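Local coordinates for protein flavin adenine dinucleotide synthase (Saccharomyces cerevisiae, PDB 2WSI) that catalyses the transfer of an adenylyl group from ATP to flavin mononucleotide, forming the coenzyme FAD and releasing diphosphate, at residues A[47-50]-A[54-57]; A[179-184]-A[188-193]. One frame throughout, in Å; residues are numbered along the deposited sequence.

Contact 1 of 2, residues A[47-50]-A[54-57]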
loop_
_atom_site.group_PDB
_atom_site.type_symbol
_atom_site.label_atom_id
_atom_site.label_comp_id
_atom_site.label_asym_id
_atom_site.label_seq_id
_atom_site.Cartn_x
_atom_site.Cartn_y
_atom_site.Cartn_z
ATOM N N VAL A 47 -7.643 -11.159 -16.095
ATOM C CA VAL A 47 -8.192 -12.000 -17.161
ATOM C C VAL A 47 -9.697 -12.184 -16.918
ATOM O O VAL A 47 -10.502 -12.381 -17.846
ATOM C CB VAL A 47 -7.433 -13.337 -17.178
ATOM C CG1 VAL A 47 -8.253 -14.437 -17.828
ATOM C CG2 VAL A 47 -6.059 -13.131 -17.867
ATOM N N ARG A 48 -10.089 -12.073 -15.655
ATOM C CA ARG A 48 -11.464 -12.362 -15.278
ATOM C C ARG A 48 -12.320 -11.125 -15.013
ATOM O O ARG A 48 -13.524 -11.126 -15.276
ATOM C CB ARG A 48 -11.432 -13.266 -14.055
ATOM C CG ARG A 48 -12.763 -13.667 -13.531
ATOM C CD ARG A 48 -12.547 -14.742 -12.498
ATOM N NE ARG A 48 -13.791 -15.202 -11.904
ATOM C CZ ARG A 48 -13.839 -16.076 -10.908
ATOM N NH1 ARG A 48 -12.703 -16.560 -10.390
ATOM N NH2 ARG A 48 -15.006 -16.435 -10.412
ATOM N N TRP A 49 -11.704 -10.061 -14.513
ATOM C CA TRP A 49 -12.423 -8.808 -14.244
ATOM C C TRP A 49 -11.648 -7.627 -14.845
ATOM O O TRP A 49 -10.420 -7.658 -14.910
ATOM C CB TRP A 49 -12.530 -8.573 -12.740
ATOM C CG TRP A 49 -13.279 -9.630 -12.003
ATOM C CD1 TRP A 49 -14.640 -9.772 -11.928
ATOM C CD2 TRP A 49 -12.717 -10.673 -11.187
ATOM N NE1 TRP A 49 -14.960 -10.865 -11.118
ATOM C CE2 TRP A 49 -13.799 -11.425 -10.655
ATOM C CE3 TRP A 49 -11.411 -11.053 -10.863
ATOM C CZ2 TRP A 49 -13.609 -12.529 -9.831
ATOM C CZ3 TRP A 49 -11.228 -12.173 -10.046
ATOM C CH2 TRP A 49 -12.321 -12.895 -9.548
ATOM N N SER A 50 -12.349 -6.590 -15.274
ATOM C CA SER A 50 -11.670 -5.383 -15.771
ATOM C C SER A 50 -11.171 -4.509 -14.639
ATOM O O SER A 50 -11.918 -4.192 -13.712
ATOM C CB SER A 50 -12.614 -4.554 -16.623
ATOM O OG SER A 50 -12.069 -3.258 -16.809
ATOM N N GLY A 54 -14.854 -0.464 -13.465
ATOM C CA GLY A 54 -15.593 -0.453 -12.219
ATOM C C GLY A 54 -15.931 -1.830 -11.661
ATOM O O GLY A 54 -16.470 -1.918 -10.563
ATOM N N GLU A 55 -15.641 -2.891 -12.404
ATOM C CA GLU A 55 -15.891 -4.240 -11.893
ATOM C C GLU A 55 -15.031 -4.448 -10.662
ATOM O O GLU A 55 -15.408 -5.181 -9.734
ATOM C CB GLU A 55 -15.542 -5.328 -12.926
ATOM C CG GLU A 55 -16.463 -5.342 -14.129
ATOM C CD GLU A 55 -16.060 -6.380 -15.186
ATOM O OE1 GLU A 55 -15.195 -7.216 -14.910
ATOM O OE2 GLU A 55 -16.609 -6.361 -16.297
ATOM N N ILE A 56 -13.862 -3.821 -10.683
ATOM C CA ILE A 56 -12.936 -3.896 -9.559
ATOM C C ILE A 56 -12.775 -2.529 -8.940
ATOM O O ILE A 56 -12.442 -1.592 -9.646
ATOM C CB ILE A 56 -11.529 -4.326 -10.000
ATOM C CG1 ILE A 56 -11.541 -5.706 -10.673
ATOM C CG2 ILE A 56 -10.603 -4.423 -8.786
ATOM C CD1 ILE A 56 -10.184 -6.090 -11.215
ATOM N N SER A 57 -12.929 -2.433 -7.619
ATOM C CA SER A 57 -12.514 -1.241 -6.909
ATOM C C SER A 57 -11.293 -1.552 -6.044
ATOM O O SER A 57 -11.178 -2.635 -5.487
ATOM C CB SER A 57 -13.614 -0.750 -5.996
ATOM O OG SER A 57 -13.223 0.482 -5.448
HETATM O O HOH W 1 -15.883 -9.791 -15.748
HETATM O O HOH W 2 -12.572 -1.824 -12.441
#
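Glu55 reaches back across the turn and takes the backbone N-H of Ser50 on its carboxylate. Its CB starts beside the Ser50 carbonyl, with Ser50 O 3.9 Å from Glu55 CB. CG stands anti to the carbonyl carbon of Glu55 (chi1 -68°), and the chain then runs extended, which brings the carboxylate up to the Ser50 N-H. OE1 does the work at the tip. Glu55 OE1 accepts from Ser50 N at 2.9 Å, in a fairly straight bond of 162° that comes in from above the carboxylate plane. Glu55 OE1 also lies 3.3 Å from Trp49 CA and sits near the plane of the indole, at its edge. Ring and carboxylate are almost perpendicular. Water 1 donates to Glu55 OE1 and to Arg48 O, so a second backbone group is tied to this oxygen. A lysine in place of Glu55 would probably leave the Ser50 N-H without its acceptor and water 1 without one of its two links.

Ile56 supplies the apolar half. Ile56 CG1 lies 3.7 Å from Trp49 CB and 3.4 Å from Ser50 O. That carbonyl receives a bond from water 2, which in turn accepts from Gly54 N and Ile56 N. Ser50 OG turns to Leu52 N and Asn53 N within the turn.

The contact thus closes the loop leading into strand 56-59. Backbone polar groups are met by one carboxylate oxygen and two waters, while the side chains of Trp49 and Ile56 are buried.

Contact 2 of 2, residues A[179-184]-A[188-193]. With FAD (flavin-adenine dinucleotide), chain C.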
loop_
_atom_site.group_PDB
_atom_site.type_symbol
_atom_site.label_atom_id
_atom_site.label_comp_id
_atom_site.label_asym_id
_atom_site.label_seq_id
_atom_site.Cartn_x
_atom_site.Cartn_y
_atom_site.Cartn_z
ATOM N N GLN A 179 -10.517 -14.872 -3.231
ATOM C CA GLN A 179 -11.300 -15.468 -2.159
ATOM C C GLN A 179 -12.630 -14.739 -1.979
ATOM O O GLN A 179 -12.671 -13.513 -1.927
ATOM C CB GLN A 179 -10.479 -15.366 -0.849
ATOM C CG GLN A 179 -11.046 -16.110 0.306
ATOM C CD GLN A 179 -10.125 -16.076 1.514
ATOM O OE1 GLN A 179 -9.289 -15.189 1.638
ATOM N NE2 GLN A 179 -10.280 -17.043 2.409
ATOM N N ARG A 180 -13.716 -15.486 -1.866
ATOM C CA ARG A 180 -15.022 -14.904 -1.552
ATOM C C ARG A 180 -15.025 -14.302 -0.161
ATOM O O ARG A 180 -14.255 -14.723 0.695
ATOM C CB ARG A 180 -16.119 -15.967 -1.648
ATOM C CG ARG A 180 -16.521 -16.278 -3.088
ATOM C CD ARG A 180 -17.265 -15.088 -3.713
ATOM N NE ARG A 180 -17.409 -15.260 -5.155
ATOM C CZ ARG A 180 -17.874 -14.334 -5.998
ATOM N NH1 ARG A 180 -18.259 -13.151 -5.553
ATOM N NH2 ARG A 180 -17.944 -14.601 -7.305
ATOM N N THR A 181 -15.846 -13.279 0.058
ATOM C CA THR A 181 -16.004 -12.757 1.416
ATOM C C THR A 181 -16.739 -13.788 2.233
ATOM O O THR A 181 -17.344 -14.683 1.667
ATOM C CB THR A 181 -16.812 -11.487 1.447
ATOM O OG1 THR A 181 -18.013 -11.699 0.688
ATOM C CG2 THR A 181 -15.983 -10.305 0.866
ATOM N N ASP A 182 -16.664 -13.666 3.561
ATOM C CA ASP A 182 -17.390 -14.564 4.464
ATOM C C ASP A 182 -18.837 -14.077 4.559
ATOM O O ASP A 182 -19.190 -13.046 3.972
ATOM C CB ASP A 182 -16.730 -14.632 5.860
ATOM C CG ASP A 182 -15.307 -15.183 5.821
ATOM O OD1 ASP A 182 -15.107 -16.367 5.486
ATOM O OD2 ASP A 182 -14.371 -14.437 6.153
ATOM N N SER A 183 -19.678 -14.803 5.289
ATOM C CA SER A 183 -21.127 -14.561 5.247
ATOM C C SER A 183 -21.517 -13.367 6.108
ATOM O O SER A 183 -22.590 -12.777 5.940
ATOM C CB SER A 183 -21.887 -15.812 5.675
ATOM O OG SER A 183 -21.254 -16.410 6.788
ATOM N N ASN A 184 -20.626 -13.024 7.028
ATOM C CA ASN A 184 -20.667 -11.758 7.745
ATOM C C ASN A 184 -20.700 -10.560 6.777
ATOM O O ASN A 184 -21.383 -9.562 6.993
ATOM C CB ASN A 184 -19.406 -11.703 8.620
ATOM C CG ASN A 184 -19.259 -10.401 9.383
ATOM O OD1 ASN A 184 -20.105 -9.507 9.309
ATOM N ND2 ASN A 184 -18.173 -10.293 10.141
ATOM N N PHE A 188 -18.711 -10.108 -2.409
ATOM C CA PHE A 188 -17.863 -9.706 -3.532
ATOM C C PHE A 188 -16.590 -10.535 -3.426
ATOM O O PHE A 188 -16.398 -11.246 -2.440
ATOM C CB PHE A 188 -17.525 -8.204 -3.524
ATOM C CG PHE A 188 -16.893 -7.705 -2.240
ATOM C CD1 PHE A 188 -15.536 -7.825 -2.020
ATOM C CD2 PHE A 188 -17.668 -7.068 -1.271
ATOM C CE1 PHE A 188 -14.949 -7.360 -0.841
ATOM C CE2 PHE A 188 -17.098 -6.590 -0.090
ATOM C CZ PHE A 188 -15.732 -6.719 0.122
ATOM N N MET A 189 -15.752 -10.487 -4.450
ATOM C CA MET A 189 -14.534 -11.285 -4.423
ATOM C C MET A 189 -13.427 -10.459 -3.811
ATOM O O MET A 189 -13.180 -9.329 -4.239
ATOM C CB MET A 189 -14.119 -11.722 -5.841
ATOM C CG MET A 189 -13.034 -12.810 -5.824
ATOM S SD MET A 189 -13.684 -14.441 -5.269
ATOM C CE MET A 189 -14.285 -15.024 -6.864
ATOM N N ARG A 190 -12.747 -11.034 -2.820
ATOM C CA ARG A 190 -11.549 -10.408 -2.268
ATOM C C ARG A 190 -10.348 -10.752 -3.154
ATOM O O ARG A 190 -10.107 -11.925 -3.478
ATOM C CB ARG A 190 -11.299 -10.894 -0.834
ATOM C CG ARG A 190 -12.418 -10.561 0.118
ATOM C CD ARG A 190 -12.060 -11.001 1.559
ATOM N NE ARG A 190 -12.389 -12.406 1.774
ATOM C CZ ARG A 190 -12.161 -13.067 2.906
ATOM N NH1 ARG A 190 -11.603 -12.443 3.935
ATOM N NH2 ARG A 190 -12.512 -14.347 3.015
ATOM N N LEU A 191 -9.621 -9.710 -3.545
ATOM C CA LEU A 191 -8.415 -9.836 -4.343
ATOM C C LEU A 191 -7.262 -9.397 -3.433
ATOM O O LEU A 191 -7.162 -8.219 -3.078
ATOM C CB LEU A 191 -8.480 -8.917 -5.579
ATOM C CG LEU A 191 -9.695 -9.122 -6.490
ATOM C CD1 LEU A 191 -9.618 -8.162 -7.705
ATOM C CD2 LEU A 191 -9.796 -10.610 -6.954
ATOM N N GLN A 192 -6.393 -10.340 -3.090
ATOM C CA GLN A 192 -5.419 -10.171 -2.006
ATOM C C GLN A 192 -4.045 -10.636 -2.515
ATOM O O GLN A 192 -3.485 -11.627 -2.032
ATOM C CB GLN A 192 -5.882 -11.019 -0.793
ATOM C CG GLN A 192 -7.204 -10.507 -0.224
ATOM C CD GLN A 192 -7.824 -11.386 0.855
ATOM O OE1 GLN A 192 -7.844 -12.626 0.765
ATOM N NE2 GLN A 192 -8.399 -10.746 1.837
ATOM N N PRO A 193 -3.503 -9.928 -3.517
ATOM C CA PRO A 193 -2.273 -10.395 -4.162
ATOM C C PRO A 193 -0.988 -10.013 -3.424
ATOM O O PRO A 193 0.077 -10.379 -3.910
ATOM C CB PRO A 193 -2.297 -9.701 -5.535
ATOM C CG PRO A 193 -3.409 -8.629 -5.450
ATOM C CD PRO A 193 -3.993 -8.659 -4.080
HETATM P PA FAD C . -6.029 -3.530 7.763
HETATM O O1A FAD C . -5.434 -2.475 8.656
HETATM O O2A FAD C . -7.506 -3.677 8.008
HETATM O O5B FAD C . -5.694 -3.308 6.192
HETATM C C5B FAD C . -5.864 -4.399 5.306
HETATM C C4B FAD C . -6.287 -3.854 3.938
HETATM O O4B FAD C . -7.646 -3.505 3.972
HETATM C C3B FAD C . -5.539 -2.585 3.579
HETATM O O3B FAD C . -4.337 -2.863 2.905
HETATM C C2B FAD C . -6.537 -1.878 2.682
HETATM O O2B FAD C . -6.448 -2.366 1.360
HETATM C C1B FAD C . -7.858 -2.291 3.275
HETATM N N9A FAD C . -8.278 -1.259 4.236
HETATM C C8A FAD C . -8.080 -1.226 5.594
HETATM N N7A FAD C . -8.651 -0.095 6.092
HETATM C C5A FAD C . -9.184 0.592 5.048
HETATM C C6A FAD C . -9.861 1.791 4.962
HETATM N N6A FAD C . -10.132 2.546 6.043
HETATM N N1A FAD C . -10.301 2.197 3.736
HETATM C C2A FAD C . -10.080 1.458 2.593
HETATM N N3A FAD C . -9.371 0.282 2.678
HETATM C C4A FAD C . -8.967 -0.143 3.895
HETATM N N1 FAD C . -12.692 -10.209 7.246
HETATM C C2 FAD C . -13.363 -11.402 7.329
HETATM O O2 FAD C . -13.264 -12.099 8.340
HETATM N N3 FAD C . -14.151 -11.823 6.287
HETATM C C4 FAD C . -14.283 -11.055 5.151
HETATM O O4 FAD C . -15.000 -11.500 4.249
HETATM C C4X FAD C . -13.604 -9.836 5.060
HETATM N N5 FAD C . -13.703 -9.027 3.932
HETATM C C5X FAD C . -13.016 -7.831 3.857
HETATM C C6 FAD C . -13.109 -7.013 2.731
HETATM C C7 FAD C . -12.428 -5.793 2.696
HETATM C C7M FAD C . -12.517 -4.884 1.504
HETATM C C8 FAD C . -11.645 -5.412 3.778
HETATM C C8M FAD C . -10.885 -4.119 3.746
HETATM C C9 FAD C . -11.547 -6.232 4.888
HETATM C C9A FAD C . -12.234 -7.429 4.940
HETATM N N10 FAD C . -12.131 -8.218 6.068
HETATM C C10 FAD C . -12.795 -9.428 6.116
HETATM C "C1'" FAD C . -11.253 -7.780 7.209
HETATM C "C2'" FAD C . -9.808 -8.282 7.000
HETATM O "O2'" FAD C . -9.726 -9.661 6.727
HETATM C "C3'" FAD C . -8.893 -7.966 8.179
HETATM O "O3'" FAD C . -9.237 -8.790 9.267
HETATM C "C4'" FAD C . -9.008 -6.507 8.579
HETATM O "O4'" FAD C . -8.913 -5.683 7.436
HETATM C "C5'" FAD C . -7.882 -6.125 9.540
HETATM O "O5'" FAD C . -6.668 -6.689 9.079
HETATM P P FAD C . -5.290 -5.856 9.148
HETATM O O1P FAD C . -5.270 -5.023 10.409
HETATM O O2P FAD C . -4.111 -6.785 8.972
HETATM O O3P FAD C . -5.221 -4.893 7.878
HETATM O O HOH W 3 -11.291 -14.114 6.367
#
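Gln179 and Arg190 form the antiparallel hydrogen-bonded pair of a beta hairpin, and their side chains lie alongside each other. Gln179 N gives to Arg190 O, and Arg190 N returns a bond to Gln179 O. The Gln179 amide stacks on one face of the Arg190 guanidinium, with the planes 23° apart. Bonds from Lys176 N to Gln179 OE1 and from Gln179 NE2 to Ala174 O hold the amide there. FAD O4 lies over the opposite guanidinium face. The Arg190 chain bends at chi3 (-85°), which turns NE and NH2 toward Arg180 O. Both grip it side-on, Arg190 NH2 at 2.9 Å from Arg180 O. This clamp and the two covered faces fix the guanidinium beside the flavin.

The packing is also close at Phe188. Thr181 CG2 sits over the ring face in a CH-pi contact, 3.7 Å from the centroid of the Phe188 ring. The ring edge meets FAD C6.

The Arg180 side chain lies at the exposed rim. Met189 CE rests over its guanidinium, and Arg180 NH1 turns to Asp187 in a salt bridge.

Asp182 is exposed too, and water 3 joins Asp182 OD2 to Arg190 NH1. Its salt bridge to Arg190 is long and rests on charge alone. Asp182 N gives to FAD O4 at 2.8 Å, and Asp182 OD2 accepts from FAD N3 at 2.6 Å. The hairpin therefore matches the N3-H donor and the O4 acceptor of the flavin, and Arg190 probably polarises the C4=O4 group.

Overall arrangement
After helix 25-45 the chain enters the loop where contact 1 closes a short turn. It then runs straight into strand 56-59, a parallel strand inside the sheet. Much later, after strand 160-162, it forms the hairpin of contact 2, whose strand 178-180 lies at one border of the sheet. The contacts follow in series; neither nests in the other nor crosses it. They still meet in space: the centres of contact 1 and contact 2 are about 14 Å apart. Trp49 and Ile56 of contact 1 pack on Leu191 of contact 2, and Trp49 also touches Met189. The loop before the first strand is thus joined to the hairpin that carries part of the flavin pocket.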